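Local coordinates for putative cell invasion protein with MAC/Perforin domain (Bacteroides thetaiotaomicron VPI-5482, PDB 3KK7) that probably acts in membrane attack or cell invasion as a member of the membrane-attack complex/perforin (MACPF) family, though its exact role is unknown, at residues Ile69-Asn74 with Lys296-Ala301; Thr121-Ser126 with Ile336-Gly341; Asn168-Leu173 with Gly215-Gly220. One frame throughout, in Å; residues are numbered along the deposited sequence.

Contact 1 of 3, residues Ile69-Asn74 with Lys296-Ala301; sequences IGDFAN and KTLGGA
The ring of F72 meets L298 obliquely, its CE2 lying 3.6 Å from L298 CD2. CG of F72 is flanked by the backbone N and C (chi1 75°), and the two side chains run antiparallel alongside each other. The other flat group is the carboxylate of D71. K296 NZ meets D71 OD2 on its syn lone pair, 2.7 Å away, in a salt bridge. The lysine chain bends at chi3 and crosses the acid at about a right angle. The amide A73 N comes from above the carboxylate plane to D71 OD1 at 2.9 Å, closing an Asx turn. L298 CD2 also touches D71 OD1, so one methyl meets both the acid and the ring. T66 OG1 is a second partner of D71 OD2. An alanine at D71 would remove both oxygens, and would probably cost K296 its salt bridge and loosen the turn. K296 and L298 lie at the end of strand 288-298, which pairs with strand 220-230 through S223 and R221. The 69-74 loop packs beside it, with F72 also resting on T334 and M335 of strand 334-338.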
loop_
_atom_site.group_PDB
_atom_site.type_symbol
_atom_site.label_atom_id
_atom_site.label_comp_id
_atom_site.label_asym_id
_atom_site.label_seq_id
_atom_site.Cartn_x
_atom_site.Cartn_y
_atom_site.Cartn_z
ATOM N N ILE A 69 -1.078 -5.409 15.557
ATOM C CA ILE A 69 -2.136 -5.488 14.559
ATOM C C ILE A 69 -3.410 -4.819 15.073
ATOM O O ILE A 69 -3.944 -5.203 16.113
ATOM C CB ILE A 69 -2.465 -6.952 14.227
ATOM C CG1 ILE A 69 -1.226 -7.682 13.697
ATOM C CG2 ILE A 69 -3.613 -7.021 13.205
ATOM C CD1 ILE A 69 -1.314 -9.188 13.867
ATOM N N GLY A 70 -3.880 -3.826 14.332
ATOM C CA GLY A 70 -5.117 -3.136 14.675
ATOM C C GLY A 70 -4.986 -1.999 15.675
ATOM O O GLY A 70 -5.984 -1.381 16.038
ATOM N N ASP A 71 -3.754 -1.726 16.101
ATOM C CA ASP A 71 -3.420 -0.638 17.014
ATOM C C ASP A 71 -3.775 0.711 16.357
ATOM O O ASP A 71 -3.283 1.018 15.277
ATOM C CB ASP A 71 -1.907 -0.744 17.317
ATOM C CG ASP A 71 -1.363 0.358 18.240
ATOM O OD1 ASP A 71 -2.053 1.362 18.541
ATOM O OD2 ASP A 71 -0.190 0.194 18.652
ATOM N N PHE A 72 -4.589 1.513 17.046
ATOM C CA PHE A 72 -5.024 2.808 16.553
ATOM C C PHE A 72 -3.871 3.734 16.188
ATOM O O PHE A 72 -4.010 4.544 15.287
ATOM C CB PHE A 72 -5.957 3.505 17.556
ATOM C CG PHE A 72 -5.261 4.073 18.748
ATOM C CD1 PHE A 72 -4.765 5.373 18.719
ATOM C CD2 PHE A 72 -5.097 3.323 19.897
ATOM C CE1 PHE A 72 -4.124 5.923 19.824
ATOM C CE2 PHE A 72 -4.437 3.863 21.014
ATOM C CZ PHE A 72 -3.951 5.167 20.973
ATOM N N ALA A 73 -2.744 3.623 16.886
ATOM C CA ALA A 73 -1.554 4.420 16.572
ATOM C C ALA A 73 -1.082 4.233 15.105
ATOM O O ALA A 73 -0.468 5.112 14.549
ATOM C CB ALA A 73 -0.414 4.077 17.547
ATOM N N ASN A 74 -1.334 3.080 14.500
ATOM C CA ASN A 74 -0.917 2.836 13.129
ATOM C C ASN A 74 -1.869 3.441 12.095
ATOM O O ASN A 74 -1.595 3.380 10.891
ATOM C CB ASN A 74 -0.784 1.333 12.871
ATOM C CG ASN A 74 0.242 0.664 13.772
ATOM O OD1 ASN A 74 1.206 1.287 14.218
ATOM N ND2 ASN A 74 0.028 -0.618 14.051
ATOM N N LYS A 296 1.356 -2.426 26.748
ATOM C CA LYS A 296 0.815 -1.168 26.260
ATOM C C LYS A 296 -0.680 -1.326 26.229
ATOM O O LYS A 296 -1.171 -2.347 25.744
ATOM C CB LYS A 296 1.299 -0.837 24.841
ATOM C CG LYS A 296 0.851 0.592 24.381
ATOM C CD LYS A 296 1.493 1.090 23.060
ATOM C CE LYS A 296 0.896 0.465 21.813
ATOM N NZ LYS A 296 1.348 1.207 20.596
ATOM N N THR A 297 -1.412 -0.338 26.742
ATOM C CA THR A 297 -2.872 -0.385 26.715
ATOM C C THR A 297 -3.344 0.549 25.623
ATOM O O THR A 297 -2.701 1.557 25.333
ATOM C CB THR A 297 -3.507 -0.020 28.059
ATOM O OG1 THR A 297 -2.980 1.221 28.529
ATOM C CG2 THR A 297 -3.236 -1.092 29.086
ATOM N N LEU A 298 -4.442 0.160 24.983
ATOM C CA LEU A 298 -5.059 0.931 23.919
ATOM C C LEU A 298 -6.416 1.358 24.435
ATOM O O LEU A 298 -7.257 0.498 24.720
ATOM C CB LEU A 298 -5.256 0.094 22.669
ATOM C CG LEU A 298 -4.013 -0.471 22.002
ATOM C CD1 LEU A 298 -4.418 -1.138 20.703
ATOM C CD2 LEU A 298 -3.007 0.589 21.731
ATOM N N GLY A 299 -6.620 2.667 24.577
ATOM C CA GLY A 299 -7.883 3.201 25.066
ATOM C C GLY A 299 -7.979 3.120 26.568
ATOM O O GLY A 299 -7.021 2.771 27.246
ATOM N N GLY A 300 -9.160 3.438 27.084
ATOM C CA GLY A 300 -9.397 3.475 28.535
ATOM C C GLY A 300 -8.605 4.579 29.191
ATOM O O GLY A 300 -8.153 5.505 28.526
ATOM N N ALA A 301 -8.442 4.479 30.505
ATOM C CA ALA A 301 -7.674 5.446 31.273
ATOM C C ALA A 301 -6.945 4.654 32.316
ATOM O O ALA A 301 -7.250 3.481 32.505
ATOM C CB ALA A 301 -8.585 6.456 31.916
#

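Contact 2 of 3, residues Thr121-Ser126 with Ile336-Gly341; sequences TKTVKS and IDLQDG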
loop_
_atom_site.group_PDB
_atom_site.type_symbol
_atom_site.label_atom_id
_atom_site.label_comp_id
_atom_site.label_asym_id
_atom_site.label_seq_id
_atom_site.Cartn_x
_atom_site.Cartn_y
_atom_site.Cartn_z
ATOM N N THR A 121 -1.932 -11.812 8.197
ATOM C CA THR A 121 -2.323 -12.236 6.862
ATOM C C THR A 121 -3.817 -12.181 6.625
ATOM O O THR A 121 -4.285 -11.685 5.591
ATOM C CB THR A 121 -1.846 -13.661 6.611
ATOM O OG1 THR A 121 -0.412 -13.668 6.660
ATOM C CG2 THR A 121 -2.359 -14.219 5.261
ATOM N N LYS A 122 -4.575 -12.688 7.585
ATOM C CA LYS A 122 -6.019 -12.784 7.404
ATOM C C LYS A 122 -6.743 -11.459 7.551
ATOM O O LYS A 122 -7.915 -11.394 7.192
ATOM C CB LYS A 122 -6.615 -13.822 8.338
ATOM C CG LYS A 122 -6.678 -13.429 9.786
ATOM C CD LYS A 122 -7.064 -14.674 10.610
ATOM C CE LYS A 122 -7.227 -14.368 12.080
ATOM N NZ LYS A 122 -7.852 -15.529 12.793
ATOM N N THR A 123 -6.064 -10.425 8.080
ATOM C CA THR A 123 -6.622 -9.063 8.119
ATOM C C THR A 123 -6.625 -8.366 6.750
ATOM O O THR A 123 -7.365 -7.432 6.540
ATOM C CB THR A 123 -5.890 -8.121 9.101
ATOM O OG1 THR A 123 -4.630 -7.713 8.544
ATOM C CG2 THR A 123 -5.707 -8.766 10.430
ATOM N N VAL A 124 -5.778 -8.800 5.836
ATOM C CA VAL A 124 -5.706 -8.189 4.520
ATOM C C VAL A 124 -6.697 -8.871 3.604
ATOM O O VAL A 124 -6.917 -10.088 3.682
ATOM C CB VAL A 124 -4.278 -8.251 3.953
ATOM C CG1 VAL A 124 -4.199 -7.580 2.565
ATOM C CG2 VAL A 124 -3.282 -7.601 4.952
ATOM N N LYS A 125 -7.335 -8.058 2.772
ATOM C CA LYS A 125 -8.311 -8.512 1.799
ATOM C C LYS A 125 -7.912 -9.823 1.112
ATOM O O LYS A 125 -6.898 -9.923 0.457
ATOM C CB LYS A 125 -8.481 -7.437 0.734
ATOM C CG LYS A 125 -9.353 -7.785 -0.401
ATOM C CD LYS A 125 -9.017 -6.889 -1.573
ATOM C CE LYS A 125 -10.093 -6.942 -2.664
ATOM N NZ LYS A 125 -9.535 -6.331 -3.894
ATOM N N SER A 126 -8.766 -10.807 1.263
ATOM C CA SER A 126 -8.612 -12.075 0.628
ATOM C C SER A 126 -8.355 -11.933 -0.858
ATOM O O SER A 126 -9.076 -11.224 -1.563
ATOM C CB SER A 126 -9.882 -12.880 0.847
ATOM O OG SER A 126 -9.878 -14.034 0.034
ATOM N N ILE A 336 -8.985 -1.146 18.357
ATOM C CA ILE A 336 -8.169 -2.113 19.079
ATOM C C ILE A 336 -7.732 -3.390 18.330
ATOM O O ILE A 336 -6.851 -4.107 18.817
ATOM C CB ILE A 336 -8.856 -2.516 20.374
ATOM C CG1 ILE A 336 -10.196 -3.186 20.094
ATOM C CG2 ILE A 336 -9.020 -1.309 21.253
ATOM C CD1 ILE A 336 -10.766 -3.939 21.290
ATOM N N ASP A 337 -8.325 -3.689 17.175
ATOM C CA ASP A 337 -7.957 -4.898 16.403
ATOM C C ASP A 337 -8.644 -4.810 15.061
ATOM O O ASP A 337 -9.495 -3.943 14.857
ATOM C CB ASP A 337 -8.386 -6.194 17.117
ATOM C CG ASP A 337 -7.386 -7.358 16.929
ATOM O OD1 ASP A 337 -6.762 -7.419 15.839
ATOM O OD2 ASP A 337 -7.243 -8.216 17.859
ATOM N N LEU A 338 -8.287 -5.709 14.157
ATOM C CA LEU A 338 -8.797 -5.684 12.794
ATOM C C LEU A 338 -9.704 -6.895 12.528
ATOM O O LEU A 338 -9.495 -7.968 13.067
ATOM C CB LEU A 338 -7.637 -5.686 11.798
ATOM C CG LEU A 338 -6.694 -4.480 11.841
ATOM C CD1 LEU A 338 -5.437 -4.740 11.022
ATOM C CD2 LEU A 338 -7.382 -3.201 11.346
ATOM N N GLN A 339 -10.726 -6.682 11.703
ATOM C CA GLN A 339 -11.575 -7.741 11.210
ATOM C C GLN A 339 -10.838 -8.467 10.121
ATOM O O GLN A 339 -9.983 -7.889 9.456
ATOM C CB GLN A 339 -12.845 -7.161 10.586
ATOM C CG GLN A 339 -13.770 -6.520 11.561
ATOM C CD GLN A 339 -15.033 -5.998 10.894
ATOM O OE1 GLN A 339 -15.577 -6.632 9.967
ATOM N NE2 GLN A 339 -15.538 -4.856 11.393
ATOM N N ASP A 340 -11.183 -9.728 9.915
ATOM C CA ASP A 340 -10.613 -10.453 8.797
ATOM C C ASP A 340 -10.959 -9.663 7.539
ATOM O O ASP A 340 -12.094 -9.221 7.353
ATOM C CB ASP A 340 -11.161 -11.876 8.697
ATOM C CG ASP A 340 -10.723 -12.777 9.855
ATOM O OD1 ASP A 340 -9.940 -12.365 10.730
ATOM O OD2 ASP A 340 -11.195 -13.926 9.887
ATOM N N GLY A 341 -9.972 -9.458 6.684
ATOM C CA GLY A 341 -10.186 -8.660 5.492
ATOM C C GLY A 341 -10.529 -7.198 5.754
ATOM O O GLY A 341 -11.127 -6.563 4.897
#
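K122 gives the contact both its backbone and its side chain. Its carbonyl O accepts a hydrogen bond from G341 N at 2.9 Å, with the donor in the carbonyl plane on a lone pair and an N-H...O angle of 151°. D340 CA lies 3.3 Å from the same K122 O, a CA-H...O contact. The K122 side chain leaves in the crowded position (chi1 73°), then runs extended obliquely across D340. Its CG and CE pass the carboxylate, and K122 CG is 3.6 Å from D340 OD1. The charged ends stay further apart, K122 NZ being 4.3 Å from D340 OD1, too far for a salt bridge. T123 turns its methyl to the leucine: T123 CG2 lies 3.9 Å from L338 CB, and T123 CB equally close to L338 CD1. The hydroxyl, T123 OG1, is held by F120 O. The T123 carbonyl O presses on G341 CA at 3.3 Å. At V124 the side chain points away from 336-341 and packs on L130 and F211. K125 brings its backbone past G341 CA while its side chain leaves for a salt bridge with D348. T123 and K125 also make backbone hydrogen bonds to L343, so the 121-126 segment follows the chain beyond G341. G341 has positive phi, a conformation most easily adopted by a residue without a side chain. One well-formed backbone bond and a small apolar patch thus hold the segments together. The attraction between K122 and D340, both exposed, is probably weak and screened by solvent.

Contact 3 of 3, residues Asn168-Leu173 with Gly215-Gly220; sequences NGMLNL and GYYTGG
Two antiparallel strands meet here through backbone hydrogen bonds. L171 and Y216 form a hydrogen-bonded pair: L171 N reaches Y216 O at 3.1 Å and Y216 N returns to L171 O. G169 and T218 form the next one, with T218 N bonded to G169 O at 3.0 Å. T218 O is gripped twice, by N168 N at 2.9 Å and less squarely by G169 N, which lies above the carbonyl plane. N168 and G169 both facing T218 make a classic beta bulge. G169 lacks a side chain where T218 OG1 presses in, 3.2 Å from G169 CA; a CB there would clash with the hydroxyl.

Side chains follow the register. On one face L171 and Y216 run alongside each other in the same direction. L171 CB sits over one face of the tyrosine ring, offset toward its rim, and L171 CD2 reaches Y216 OH at 3.3 Å. L171 CD1 also touches T218 CG2 at 4.0 Å. On the other face M170, a selenomethionine, makes a Met-aromatic contact with Y217, its SE 5.5 Å obliquely from the ring centroid. G169 O lies at the edge of the Y217 ring, 3.7 Å from Y217 CD1.

Outer partners fix these groups. Y216 OH bonds A52 O, and N172 ND2 bonds Q339 OE1. The chain turns a corner at G219, whose backbone angles would jam a side chain against the carbonyl of T218. G219 and G220 are consistent with the double glycine of the MACPF signature. The pair belongs to the bent antiparallel sheet of that fold. Strand 93-108 adjoins 157-173, bonding N168 and M170 through L98 and K96, while strand 334-338 adjoins 211-218.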
loop_
_atom_site.group_PDB
_atom_site.type_symbol
_atom_site.label_atom_id
_atom_site.label_comp_id
_atom_site.label_asym_id
_atom_site.label_seq_id
_atom_site.Cartn_x
_atom_site.Cartn_y
_atom_site.Cartn_z
ATOM N N ASN A 168 -16.300 -3.779 22.143
ATOM C CA ASN A 168 -17.562 -3.108 22.295
ATOM C C ASN A 168 -18.252 -2.773 20.991
ATOM O O ASN A 168 -19.470 -2.648 20.950
ATOM C CB ASN A 168 -17.351 -1.853 23.099
ATOM C CG ASN A 168 -18.581 -1.427 23.804
ATOM O OD1 ASN A 168 -19.039 -2.111 24.737
ATOM N ND2 ASN A 168 -19.138 -0.291 23.388
ATOM N N GLY A 169 -17.483 -2.651 19.923
ATOM C CA GLY A 169 -18.049 -2.330 18.642
ATOM C C GLY A 169 -17.272 -2.859 17.463
ATOM O O GLY A 169 -16.215 -3.493 17.589
HETATM N N MSE A 170 -17.806 -2.515 16.303
HETATM C CA MSE A 170 -17.399 -3.088 15.047
HETATM C C MSE A 170 -17.797 -2.069 13.978
HETATM O O MSE A 170 -18.946 -1.620 13.956
HETATM C CB MSE A 170 -18.198 -4.366 14.922
HETATM C CG MSE A 170 -17.902 -5.191 13.769
HETATM SE SE MSE A 170 -18.818 -6.939 13.945
HETATM C CE MSE A 170 -18.060 -7.667 12.270
ATOM N N LEU A 171 -16.856 -1.661 13.132
ATOM C CA LEU A 171 -17.153 -0.690 12.069
ATOM C C LEU A 171 -16.728 -1.236 10.757
ATOM O O LEU A 171 -15.641 -1.771 10.667
ATOM C CB LEU A 171 -16.425 0.633 12.260
ATOM C CG LEU A 171 -17.091 1.655 13.159
ATOM C CD1 LEU A 171 -16.940 1.222 14.624
ATOM C CD2 LEU A 171 -16.425 3.003 12.921
ATOM N N ASN A 172 -17.563 -1.051 9.736
ATOM C CA ASN A 172 -17.256 -1.496 8.385
ATOM C C ASN A 172 -17.573 -0.440 7.346
ATOM O O ASN A 172 -18.598 0.240 7.444
ATOM C CB ASN A 172 -18.022 -2.772 8.072
ATOM C CG ASN A 172 -17.518 -3.959 8.868
ATOM O OD1 ASN A 172 -17.901 -4.141 10.035
ATOM N ND2 ASN A 172 -16.635 -4.764 8.257
ATOM N N LEU A 173 -16.680 -0.286 6.370
ATOM C CA LEU A 173 -16.957 0.509 5.181
ATOM C C LEU A 173 -17.378 -0.468 4.112
ATOM O O LEU A 173 -16.816 -1.573 4.012
ATOM C CB LEU A 173 -15.714 1.234 4.687
ATOM C CG LEU A 173 -15.744 2.085 3.404
ATOM C CD1 LEU A 173 -16.561 3.330 3.559
ATOM C CD2 LEU A 173 -14.292 2.461 3.111
ATOM N N GLY A 215 -12.404 -2.467 7.929
ATOM C CA GLY A 215 -13.058 -3.303 8.962
ATOM C C GLY A 215 -12.259 -3.475 10.252
ATOM O O GLY A 215 -11.230 -4.133 10.285
ATOM N N TYR A 216 -12.727 -2.888 11.344
ATOM C CA TYR A 216 -12.014 -3.016 12.606
ATOM C C TYR A 216 -12.939 -3.158 13.779
ATOM O O TYR A 216 -14.151 -3.050 13.626
ATOM C CB TYR A 216 -11.078 -1.831 12.820
ATOM C CG TYR A 216 -11.689 -0.436 12.922
ATOM C CD1 TYR A 216 -12.061 0.105 14.149
ATOM C CD2 TYR A 216 -11.803 0.376 11.780
ATOM C CE1 TYR A 216 -12.550 1.408 14.242
ATOM C CE2 TYR A 216 -12.307 1.666 11.851
ATOM C CZ TYR A 216 -12.679 2.193 13.081
ATOM O OH TYR A 216 -13.177 3.499 13.114
ATOM N N TYR A 217 -12.346 -3.416 14.949
ATOM C CA TYR A 217 -13.083 -3.491 16.206
ATOM C C TYR A 217 -12.728 -2.320 17.088
ATOM O O TYR A 217 -11.632 -1.772 16.985
ATOM C CB TYR A 217 -12.744 -4.773 16.932
ATOM C CG TYR A 217 -13.177 -6.009 16.197
ATOM C CD1 TYR A 217 -14.485 -6.458 16.276
ATOM C CD2 TYR A 217 -12.276 -6.733 15.419
ATOM C CE1 TYR A 217 -14.874 -7.602 15.620
ATOM C CE2 TYR A 217 -12.658 -7.868 14.761
ATOM C CZ TYR A 217 -13.960 -8.291 14.864
ATOM O OH TYR A 217 -14.353 -9.403 14.207
ATOM N N THR A 218 -13.677 -1.917 17.939
ATOM C CA THR A 218 -13.427 -0.875 18.926
ATOM C C THR A 218 -13.583 -1.393 20.324
ATOM O O THR A 218 -14.348 -2.334 20.569
ATOM C CB THR A 218 -14.376 0.311 18.799
ATOM O OG1 THR A 218 -15.726 -0.144 18.944
ATOM C CG2 THR A 218 -14.160 1.020 17.474
ATOM N N GLY A 219 -12.866 -0.750 21.237
ATOM C CA GLY A 219 -12.953 -1.059 22.641
ATOM C C GLY A 219 -11.714 -0.614 23.380
ATOM O O GLY A 219 -11.234 0.498 23.164
ATOM N N GLY A 220 -11.234 -1.488 24.272
ATOM C CA GLY A 220 -9.949 -1.330 24.957
ATOM C C GLY A 220 -9.107 -2.594 24.777
ATOM O O GLY A 220 -9.644 -3.645 24.570
#

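Contact 3 is the most buried of the three and joins two strands of the antiparallel sheet by a series of backbone bonds that includes a bulge. Contacts 1 and 2 are only partly buried, and each sets a loop against the end of a strand of that sheet. Charge matters most in contact 1, where a true salt bridge forms; in contact 2 the charges stay apart and a single backbone bond carries the polar load. Contacts 1 and 2 touch through I69 and G70, which pack on L338, and I69 also meets T123. Contacts 2 and 3 meet as neighbouring strands, with D337 O close to Y217 N and Q339 reaching N172. Contact 1 does not touch contact 3.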